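Local coordinates for protein diguanylate cyclase DosC (Escherichia coli, PDB 4ZVA) that makes cyclic di-GMP from GTP, apparently under the control of oxygen sensed at the heme of its globin domain, the part crystallised here in the ferric state, at residues D122-A125 / A126-L129; V131-F134 / S135-I139; S73-V76 / D77-E80. All coordinates share one frame; numbering follows the deposited sequence.

Contact 1. Residues D122-A125 / A126-L129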
loop_
_atom_site.group_PDB
_atom_site.type_symbol
_atom_site.label_atom_id
_atom_site.label_comp_id
_atom_site.label_asym_id
_atom_site.label_seq_id
_atom_site.Cartn_x
_atom_site.Cartn_y
_atom_site.Cartn_z
ATOM N N ASP A 122 -21.894 -8.295 -0.280
ATOM C CA ASP A 122 -23.108 -8.084 -1.056
ATOM C C ASP A 122 -23.358 -6.602 -1.302
ATOM O O ASP A 122 -24.435 -6.209 -1.747
ATOM C CB ASP A 122 -24.308 -8.714 -0.343
ATOM C CG ASP A 122 -24.210 -10.228 -0.268
ATOM O OD1 ASP A 122 -23.743 -10.842 -1.251
ATOM O OD2 ASP A 122 -24.596 -10.802 0.772
ATOM N N TYR A 123 -22.348 -5.783 -1.029
ATOM C CA TYR A 123 -22.426 -4.353 -1.295
ATOM C C TYR A 123 -22.368 -4.099 -2.798
ATOM O O TYR A 123 -21.957 -4.971 -3.559
ATOM C CB TYR A 123 -21.302 -3.616 -0.564
ATOM C CG TYR A 123 -21.297 -3.857 0.932
ATOM C CD1 TYR A 123 -22.491 -3.945 1.641
ATOM C CD2 TYR A 123 -20.109 -4.017 1.633
ATOM C CE1 TYR A 123 -22.503 -4.164 3.006
ATOM C CE2 TYR A 123 -20.111 -4.243 3.003
ATOM C CZ TYR A 123 -21.312 -4.314 3.682
ATOM O OH TYR A 123 -21.328 -4.537 5.042
ATOM N N SER A 124 -22.779 -2.909 -3.227
ATOM C CA SER A 124 -22.703 -2.554 -4.642
ATOM C C SER A 124 -21.252 -2.354 -5.054
ATOM O O SER A 124 -20.380 -2.179 -4.204
ATOM C CB SER A 124 -23.514 -1.291 -4.940
ATOM O OG SER A 124 -22.852 -0.132 -4.465
ATOM N N ALA A 125 -20.995 -2.392 -6.357
ATOM C CA ALA A 125 -19.641 -2.215 -6.869
ATOM C C ALA A 125 -19.083 -0.851 -6.477
ATOM O O ALA A 125 -17.911 -0.732 -6.125
ATOM C CB ALA A 125 -19.620 -2.384 -8.379
ATOM N N ALA A 126 -19.934 0.171 -6.516
ATOM C CA ALA A 126 -19.530 1.519 -6.125
ATOM C C ALA A 126 -19.148 1.559 -4.650
ATOM O O ALA A 126 -18.190 2.226 -4.265
ATOM C CB ALA A 126 -20.640 2.517 -6.417
ATOM N N GLU A 127 -19.905 0.845 -3.825
ATOM C CA GLU A 127 -19.610 0.771 -2.400
ATOM C C GLU A 127 -18.316 0.005 -2.147
ATOM O O GLU A 127 -17.492 0.421 -1.331
ATOM C CB GLU A 127 -20.772 0.118 -1.645
ATOM C CG GLU A 127 -22.002 1.005 -1.572
ATOM C CD GLU A 127 -23.213 0.297 -0.997
ATOM O OE1 GLU A 127 -23.222 -0.953 -0.960
ATOM O OE2 GLU A 127 -24.159 0.998 -0.586
ATOM N N LYS A 128 -18.139 -1.106 -2.855
ATOM C CA LYS A 128 -16.931 -1.916 -2.726
ATOM C C LYS A 128 -15.677 -1.104 -3.035
ATOM O O LYS A 128 -14.674 -1.211 -2.339
ATOM C CB LYS A 128 -17.000 -3.134 -3.646
ATOM C CG LYS A 128 -18.045 -4.171 -3.247
ATOM C CD LYS A 128 -18.101 -5.297 -4.265
ATOM C CE LYS A 128 -19.108 -6.365 -3.862
ATOM N NZ LYS A 128 -19.239 -7.417 -4.906
ATOM N N LEU A 129 -15.748 -0.291 -4.084
ATOM C CA LEU A 129 -14.624 0.551 -4.488
ATOM C C LEU A 129 -14.233 1.533 -3.389
ATOM O O LEU A 129 -13.056 1.683 -3.064
ATOM C CB LEU A 129 -14.967 1.319 -5.765
ATOM C CG LEU A 129 -13.928 2.343 -6.235
ATOM C CD1 LEU A 129 -12.623 1.659 -6.613
ATOM C CD2 LEU A 129 -14.466 3.178 -7.391
#
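S124 and E127 hold each other in a capping box at the N terminus of helix 125-147. S124 is the N-cap residue: its OG accepts from E127 N at 3.2 Å. In return E127 OE1 takes the amide hydrogen of S124 N at 3.0 Å, with an N-H...O angle of 159°. The carboxylate is met from above its plane rather than within it. Turned to lie between its own backbone N and carbonyl carbon (chi1 75°), S124 OG is placed within reach of E127 N, while the E127 chain, extended beyond CG, runs back alongside, E127 CG 3.2 Å from S124 OG. Together the two bonds occupy amides at the helix start that no preceding turn could serve, and the negative carboxylate probably suits the positive end of the helix dipole.

Regular helical bonds take over at once. K128 N donates to S124 O at 2.8 Å, and L129 N to A125 O at 3.0 Å.

The van der Waals contacts are made by the residue before the cap. Y123 CB rests 3.3 Å from E127 OE1, the ring and the carboxylate planes standing 79° apart. On the other flank K128 runs fully extended past the backbone, its CE 3.2 Å from Y123 O, and its ammonium group goes on to F119, bonding the carbonyl O and making a cation-pi contact with the ring.

The cap ends the short loop from helix 100-119, and K128, through F119, ties the new helix back to that one. Y123 OH reaches E24 of helix 16-43 in a weak hydrogen bond, and A125 packs on A125 of the second subunit.

Contact 2. Residues V131-F134 / S135-I139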
loop_
_atom_site.group_PDB
_atom_site.type_symbol
_atom_site.label_atom_id
_atom_site.label_comp_id
_atom_site.label_asym_id
_atom_site.label_seq_id
_atom_site.Cartn_x
_atom_site.Cartn_y
_atom_site.Cartn_z
ATOM N N VAL A 131 -15.110 1.416 -0.149
ATOM C CA VAL A 131 -14.722 0.710 1.064
ATOM C C VAL A 131 -13.285 0.216 0.945
ATOM O O VAL A 131 -12.495 0.332 1.881
ATOM C CB VAL A 131 -15.663 -0.478 1.359
ATOM C CG1 VAL A 131 -15.072 -1.379 2.426
ATOM C CG2 VAL A 131 -17.029 0.030 1.786
ATOM N N TYR A 132 -12.954 -0.334 -0.217
ATOM C CA TYR A 132 -11.610 -0.824 -0.479
ATOM C C TYR A 132 -10.600 0.326 -0.456
ATOM O O TYR A 132 -9.502 0.184 0.077
ATOM C CB TYR A 132 -11.575 -1.556 -1.821
ATOM C CG TYR A 132 -10.218 -2.062 -2.243
ATOM C CD1 TYR A 132 -9.551 -3.028 -1.503
ATOM C CD2 TYR A 132 -9.615 -1.594 -3.403
ATOM C CE1 TYR A 132 -8.311 -3.502 -1.898
ATOM C CE2 TYR A 132 -8.382 -2.059 -3.806
ATOM C CZ TYR A 132 -7.733 -3.011 -3.053
ATOM O OH TYR A 132 -6.502 -3.471 -3.460
ATOM N N HIS A 133 -10.987 1.465 -1.022
ATOM C CA HIS A 133 -10.128 2.651 -1.026
ATOM C C HIS A 133 -9.830 3.150 0.384
ATOM O O HIS A 133 -8.670 3.344 0.747
ATOM C CB HIS A 133 -10.772 3.773 -1.841
ATOM C CG HIS A 133 -10.083 5.096 -1.699
ATOM N ND1 HIS A 133 -10.682 6.187 -1.110
ATOM C CD2 HIS A 133 -8.839 5.495 -2.057
ATOM C CE1 HIS A 133 -9.840 7.208 -1.121
ATOM N NE2 HIS A 133 -8.716 6.814 -1.689
ATOM N N PHE A 134 -10.880 3.355 1.174
ATOM C CA PHE A 134 -10.722 3.778 2.562
ATOM C C PHE A 134 -9.839 2.806 3.332
ATOM O O PHE A 134 -8.979 3.217 4.111
ATOM C CB PHE A 134 -12.085 3.905 3.251
ATOM C CG PHE A 134 -11.993 4.250 4.711
ATOM C CD1 PHE A 134 -11.773 5.557 5.113
ATOM C CD2 PHE A 134 -12.127 3.270 5.682
ATOM C CE1 PHE A 134 -11.685 5.881 6.453
ATOM C CE2 PHE A 134 -12.040 3.588 7.025
ATOM C CZ PHE A 134 -11.819 4.896 7.411
ATOM N N SER A 135 -10.052 1.515 3.097
ATOM C CA SER A 135 -9.296 0.469 3.774
ATOM C C SER A 135 -7.820 0.501 3.386
ATOM O O SER A 135 -6.950 0.397 4.244
ATOM C CB SER A 135 -9.886 -0.907 3.461
ATOM O OG SER A 135 -11.221 -1.010 3.936
ATOM N N ILE A 136 -7.542 0.630 2.091
ATOM C CA ILE A 136 -6.161 0.686 1.619
ATOM C C ILE A 136 -5.442 1.901 2.202
ATOM O O ILE A 136 -4.339 1.783 2.736
ATOM C CB ILE A 136 -6.077 0.732 0.081
ATOM C CG1 ILE A 136 -6.514 -0.606 -0.518
ATOM C CG2 ILE A 136 -4.659 1.048 -0.368
ATOM C CD1 ILE A 136 -5.671 -1.786 -0.065
ATOM N N ASN A 137 -6.075 3.065 2.108
ATOM C CA ASN A 137 -5.485 4.292 2.626
ATOM C C ASN A 137 -5.292 4.240 4.140
ATOM O O ASN A 137 -4.304 4.754 4.662
ATOM C CB ASN A 137 -6.346 5.496 2.240
ATOM C CG ASN A 137 -6.113 5.943 0.809
ATOM O OD1 ASN A 137 -5.508 5.224 0.013
ATOM N ND2 ASN A 137 -6.608 7.125 0.471
ATOM N N SER A 138 -6.233 3.612 4.839
ATOM C CA SER A 138 -6.133 3.450 6.287
ATOM C C SER A 138 -4.980 2.535 6.678
ATOM O O SER A 138 -4.235 2.825 7.611
ATOM C CB SER A 138 -7.443 2.898 6.860
ATOM O OG SER A 138 -8.491 3.841 6.716
ATOM N N ILE A 139 -4.842 1.419 5.974
ATOM C CA ILE A 139 -3.780 0.470 6.271
ATOM C C ILE A 139 -2.418 1.089 5.953
ATOM O O ILE A 139 -1.461 0.932 6.717
ATOM C CB ILE A 139 -3.966 -0.845 5.492
ATOM C CG1 ILE A 139 -5.212 -1.579 5.997
ATOM C CG2 ILE A 139 -2.747 -1.748 5.643
ATOM C CD1 ILE A 139 -5.493 -2.874 5.282
#
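Y132 and I136, one turn apart on helix 125-147, meet in a CH-pi contact within the last long helix of this globin-family fold. I136 CG1 lies over one face of the phenol ring, 3.8 Å from its centroid and offset toward the rim, and I136 CD1 reaches Y132 CE1 at 3.6 Å. The ring also meets Y115 edge-to-face and, across the dimer interface, Y132 of the second subunit. With an alanine in place of Y132, I136 CG1 is likely to lose the ring face it rests on, and a gap would probably open toward Y115 and the second subunit's Y132.

Packing is equally close elsewhere. The F134 ring, swung anti to the backbone N (chi1 176°), carries S138 OG over its centre, 3.5 Å above the plane, while F134 itself touches R19 and A22 of helix 16-43. S135 and S138 are both buried, S135 against L72 of helix 54-72 and L114 of helix 100-119, S138 against L10 of helix 2-13 and V71 of helix 54-72.

The H133-N137 flank is looser and partly exposed, though partly covered at the dimer interface: Y115 of the second subunit stacks on the H133 ring, and that subunit's Y132 packs on N137. H133 NE2 comes within 3.0 Å of N137 ND2, but the angle is poor for a hydrogen bond, and the imidazole and amide planes stand 65° apart.

The buried serines turn back to their own helix, each doubling the grip on the carbonyl four residues earlier. S135 OG donates to V131 O at 2.8 Å; S138 OG donates to F134 O at 2.7 Å from above the carbonyl plane, on the opposite face from S138 N.

Contact 3. Residues S73-V76 / D77-E80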
loop_
_atom_site.group_PDB
_atom_site.type_symbol
_atom_site.label_atom_id
_atom_site.label_comp_id
_atom_site.label_asym_id
_atom_site.label_seq_id
_atom_site.Cartn_x
_atom_site.Cartn_y
_atom_site.Cartn_z
ATOM N N SER A 73 -11.908 0.707 11.584
ATOM C CA SER A 73 -13.059 1.342 12.229
ATOM C C SER A 73 -12.712 2.710 12.810
ATOM O O SER A 73 -13.449 3.243 13.640
ATOM C CB SER A 73 -13.613 0.451 13.343
ATOM O OG SER A 73 -13.789 -0.879 12.893
ATOM N N ALA A 74 -11.590 3.272 12.370
ATOM C CA ALA A 74 -11.068 4.516 12.931
ATOM C C ALA A 74 -12.045 5.684 12.862
ATOM O O ALA A 74 -12.530 6.045 11.790
ATOM C CB ALA A 74 -9.780 4.896 12.226
ATOM N N GLN A 75 -12.325 6.272 14.019
ATOM C CA GLN A 75 -13.022 7.547 14.081
ATOM C C GLN A 75 -11.991 8.655 14.263
ATOM O O GLN A 75 -10.844 8.380 14.616
ATOM C CB GLN A 75 -14.048 7.555 15.213
ATOM C CG GLN A 75 -15.055 6.419 15.118
ATOM C CD GLN A 75 -15.667 6.291 13.732
ATOM O OE1 GLN A 75 -16.296 7.222 13.227
ATOM N NE2 GLN A 75 -15.484 5.130 13.110
ATOM N N VAL A 76 -12.399 9.897 14.025
ATOM C CA VAL A 76 -11.496 11.039 14.149
ATOM C C VAL A 76 -10.841 11.104 15.527
ATOM O O VAL A 76 -9.642 11.354 15.642
ATOM C CB VAL A 76 -12.235 12.363 13.874
ATOM C CG1 VAL A 76 -11.331 13.553 14.157
ATOM C CG2 VAL A 76 -12.742 12.398 12.440
ATOM N N ASP A 77 -11.623 10.837 16.568
ATOM C CA ASP A 77 -11.121 10.929 17.933
ATOM C C ASP A 77 -10.264 9.725 18.311
ATOM O O ASP A 77 -9.649 9.705 19.377
ATOM C CB ASP A 77 -12.285 11.078 18.916
ATOM C CG ASP A 77 -13.074 12.357 18.696
ATOM O OD1 ASP A 77 -12.469 13.367 18.274
ATOM O OD2 ASP A 77 -14.301 12.357 18.940
ATOM N N ASP A 78 -10.220 8.728 17.432
ATOM C CA ASP A 78 -9.415 7.533 17.667
ATOM C C ASP A 78 -7.995 7.689 17.134
ATOM O O ASP A 78 -7.091 6.956 17.539
ATOM C CB ASP A 78 -10.067 6.307 17.021
ATOM C CG ASP A 78 -11.382 5.930 17.672
ATOM O OD1 ASP A 78 -11.569 6.232 18.871
ATOM O OD2 ASP A 78 -12.228 5.328 16.980
ATOM N N VAL A 79 -7.815 8.646 16.224
ATOM C CA VAL A 79 -6.559 8.822 15.494
ATOM C C VAL A 79 -5.350 8.917 16.415
ATOM O O VAL A 79 -4.342 8.241 16.204
ATOM C CB VAL A 79 -6.600 10.086 14.604
ATOM C CG1 VAL A 79 -5.231 10.360 13.998
ATOM C CG2 VAL A 79 -7.648 9.937 13.513
ATOM N N GLU A 80 -5.455 9.759 17.437
ATOM C CA GLU A 80 -4.357 9.960 18.369
ATOM C C GLU A 80 -3.991 8.669 19.098
ATOM O O GLU A 80 -2.811 8.363 19.273
ATOM C CB GLU A 80 -4.710 11.061 19.366
ATOM C CG GLU A 80 -3.526 11.594 20.145
ATOM C CD GLU A 80 -3.836 12.908 20.830
ATOM O OE1 GLU A 80 -4.507 13.759 20.207
ATOM O OE2 GLU A 80 -3.413 13.089 21.992
HETATM O O HOH W 1 -7.461 12.101 17.841
#
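D78 reaches back to the residue three places earlier and holds its amide: Q75 N donates to D78 OD2 at 3.1 Å, with an N-H...O angle of 155°. The carboxylate oxygen is met on its anti side, somewhat out of plane. The exchange is mutual, because D78 N donates to Q75 O at 2.9 Å from above the carbonyl plane. D78 CG stands beside its own backbone N (chi1 -67°), which swings the carboxylate back along the chain to Q75, and OD2 also touches Q75 CB at 3.4 Å. The two side chains lie alongside one another and point the same way, their amide and carboxylate planes nearly perpendicular.

Around this pair the chain begins to coil. V79 N lies between two carbonyls and makes weak bonds to both Q75 O and V76 O, while V79 CG2 sits 3.2 Å from V76 O. A water continues the turn, donating to V76 O and accepting from E80 N.

Second-shell partners fix the ends. The Q75 chain bends at its second torsion (chi2 -49°), bringing NE2 back to S73 O at 2.8 Å, so the side chain folds over the loop it belongs to. Its OE1 has a weak hydrogen bond to R19. The other oxygen of D78, OD1, forms a salt bridge with R81, so the carboxylate is shared between loop and helix and its charge is probably balanced.

Farther out, V76 and V79 pack on helix 2-13, touching T8 in common, V76 also meeting E12 and V79 W7. Beyond the turn itself, E80 OE1 pairs with K4 NZ of helix 2-13. S73 OG bonds back to I69 O, at the end of helix 54-72. Closed by D78 N on Q75 O across V76 and D77, this is a type I beta turn leading from helix 54-72 toward helix 79-96, and D78 OD2 on Q75 N resembles the carboxylate half of a capping box.

In the fold
From the N terminus, contact 3 comes first, closing the turn between helices 54-72 and 79-96 and setting it against helix 2-13. Contact 1 closes the loop between helices 100-119 and 125-147 and starts the latter. Contact 2 follows directly on that helix, its centre 13 Å from that of contact 1, closing no loop but joining successive helical turns. The three lie in series and neither nest nor cross. Contacts 1 and 2 both touch the second subunit, whereas contact 3 does not. Contacts 2 and 3 come within about 5 Å at their nearest atoms without touching; R19 and helix 2-13 have partners in both.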